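Local coordinates for ribosomal RNA small subunit methyltransferase E (PDB 1VHK) that probably methylates the N3 position of a specific uridine in 16S ribosomal RNA, using S-adenosyl-L-methionine as methyl donor, at the interface of chains A and B. Coordinates in Å, arbitrary orientation; residue numbers count along the deposited sequence, not the author numbering. Chains: chain A/B, Hypothetical protein yqeU.

The interface of chains A and B. Residues chain A 189, 246, 249-250, 254; chain B 189, 246, 249-250, 254.
A two-fold symmetric helix-to-helix interface joins the copies of this RsmE-family methyltransferase, with A:Tyr249 and B:Tyr249 meeting beside the two-fold axis. RsmE enzymes belong to the SPOUT class, whose knotted methyltransferase domains typically work as dimers, and this patch probably helps hold such a dimer together. The helices 239-253 of both chains supply the tyrosines. CG of A:Tyr249 stands anti to the backbone N (chi1 177°), which sends the ring away from its own helix and across to chain B. The two rings cross obliquely and meet rim to rim rather than face to face, CD2 of A:Tyr249 lying 3.4 Å from CD2 of B:Tyr249. Along the opposite rim, CD1 of A:Tyr249 rests 3.6 Å from the methyl CB of B:Ala246, and CE1 lies 3.7 Å from CB of B:Ser189. The phenol OH of A:Tyr249 donates to the side-chain carbonyl OE1 of B:Gln250, modelled very short at 2.4 Å. That carbonyl comes to the ring edge in plane, although the hydroxyl is tilted 25° from the amide's own plane. In the reverse pairing, the amide NE2 of A:Gln250 donates to OH of B:Tyr249 at 2.5 Å, the hydroxyl again lying off the amide plane. The two glutamines thus present opposite ends of their amides, an asymmetry that data of this resolution may not settle. Both are bent at chi2, which curls the amide towards the partner's phenol. A phenylalanine in place of A:Tyr249 would probably leave OE1 of B:Gln250 without its hydroxyl mate and set the amide of that glutamine free to turn. Farther along, A:Leu254 and B:Leu254 reach towards each other tip to tip, their CD1 methyls 3.9 Å apart. The other branch, CD2 of B:Leu254, lies 3.4 Å from CB of A:Ser189.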
loop_
_atom_site.group_PDB
_atom_site.type_symbol
_atom_site.label_atom_id
_atom_site.label_comp_id
_atom_site.label_asym_id
_atom_site.label_seq_id
_atom_site.Cartn_x
_atom_site.Cartn_y
_atom_site.Cartn_z
ATOM N N SER A 189 -2.063 -10.308 14.220
ATOM C CA SER A 189 -1.998 -11.532 13.386
ATOM C C SER A 189 -3.016 -12.567 13.834
ATOM O O SER A 189 -3.560 -13.276 12.974
ATOM C CB SER A 189 -0.627 -12.159 13.306
ATOM O OG SER A 189 -0.064 -12.199 14.608
ATOM N N ALA A 246 -0.530 -6.218 5.157
ATOM C CA ALA A 246 -0.377 -7.406 6.004
ATOM C C ALA A 246 -1.556 -8.347 5.805
ATOM O O ALA A 246 -1.357 -9.553 5.602
ATOM C CB ALA A 246 -0.225 -6.986 7.459
ATOM N N TYR A 249 -0.997 -10.248 2.750
ATOM C CA TYR A 249 0.089 -11.215 2.874
ATOM C C TYR A 249 -0.383 -12.496 3.537
ATOM O O TYR A 249 -0.092 -13.610 3.097
ATOM C CB TYR A 249 1.240 -10.574 3.633
ATOM C CG TYR A 249 2.385 -11.539 3.881
ATOM C CD1 TYR A 249 3.329 -11.833 2.907
ATOM C CD2 TYR A 249 2.449 -12.196 5.106
ATOM C CE1 TYR A 249 4.337 -12.737 3.145
ATOM C CE2 TYR A 249 3.447 -13.096 5.355
ATOM C CZ TYR A 249 4.399 -13.355 4.384
ATOM O OH TYR A 249 5.406 -14.240 4.706
ATOM N N GLN A 250 -1.147 -12.346 4.614
ATOM C CA GLN A 250 -1.696 -13.429 5.381
ATOM C C GLN A 250 -2.791 -14.211 4.678
ATOM O O GLN A 250 -2.811 -15.452 4.701
ATOM C CB GLN A 250 -2.261 -12.881 6.717
ATOM C CG GLN A 250 -3.069 -13.955 7.452
ATOM C CD GLN A 250 -2.152 -14.944 8.158
ATOM O OE1 GLN A 250 -2.390 -16.138 8.145
ATOM N NE2 GLN A 250 -1.105 -14.461 8.812
ATOM N N LEU A 254 0.237 -16.411 2.050
ATOM C CA LEU A 254 0.509 -17.560 2.888
ATOM C C LEU A 254 -0.630 -18.588 2.704
ATOM O O LEU A 254 -0.413 -19.773 2.799
ATOM C CB LEU A 254 0.501 -17.214 4.370
ATOM C CG LEU A 254 1.604 -16.389 4.982
ATOM C CD1 LEU A 254 1.340 -16.186 6.473
ATOM C CD2 LEU A 254 2.967 -17.023 4.780
ATOM N N SER B 189 6.640 -15.158 -0.082
ATOM C CA SER B 189 6.591 -15.554 1.338
ATOM C C SER B 189 7.648 -16.625 1.614
ATOM O O SER B 189 8.242 -16.588 2.691
ATOM C CB SER B 189 5.244 -16.036 1.803
ATOM O OG SER B 189 4.517 -16.699 0.785
ATOM N N ALA B 246 4.536 -6.383 4.481
ATOM C CA ALA B 246 4.440 -7.838 4.480
ATOM C C ALA B 246 5.650 -8.385 5.242
ATOM O O ALA B 246 5.506 -9.157 6.177
ATOM C CB ALA B 246 4.420 -8.365 3.065
ATOM N N TYR B 249 5.259 -7.980 8.892
ATOM C CA TYR B 249 4.234 -8.913 9.323
ATOM C C TYR B 249 4.815 -10.311 9.581
ATOM O O TYR B 249 4.661 -10.825 10.697
ATOM C CB TYR B 249 3.067 -8.932 8.360
ATOM C CG TYR B 249 1.928 -9.817 8.817
ATOM C CD1 TYR B 249 1.091 -9.455 9.845
ATOM C CD2 TYR B 249 1.739 -11.056 8.218
ATOM C CE1 TYR B 249 0.045 -10.280 10.251
ATOM C CE2 TYR B 249 0.726 -11.911 8.644
ATOM C CZ TYR B 249 -0.115 -11.499 9.650
ATOM O OH TYR B 249 -1.152 -12.331 10.034
ATOM N N GLN B 250 5.487 -10.924 8.646
ATOM C CA GLN B 250 6.145 -12.181 8.716
ATOM C C GLN B 250 7.193 -12.286 9.827
ATOM O O GLN B 250 7.088 -13.155 10.704
ATOM C CB GLN B 250 6.854 -12.464 7.360
ATOM C CG GLN B 250 7.556 -13.818 7.292
ATOM C CD GLN B 250 6.596 -14.953 7.589
ATOM O OE1 GLN B 250 5.540 -15.062 6.974
ATOM N NE2 GLN B 250 6.903 -15.762 8.595
ATOM N N LEU B 254 4.271 -12.281 13.307
ATOM C CA LEU B 254 4.064 -13.724 13.324
ATOM C C LEU B 254 5.213 -14.371 14.104
ATOM O O LEU B 254 5.018 -15.373 14.764
ATOM C CB LEU B 254 3.951 -14.277 11.921
ATOM C CG LEU B 254 2.623 -14.179 11.192
ATOM C CD1 LEU B 254 2.598 -15.008 9.916
ATOM C CD2 LEU B 254 1.433 -14.596 12.060
#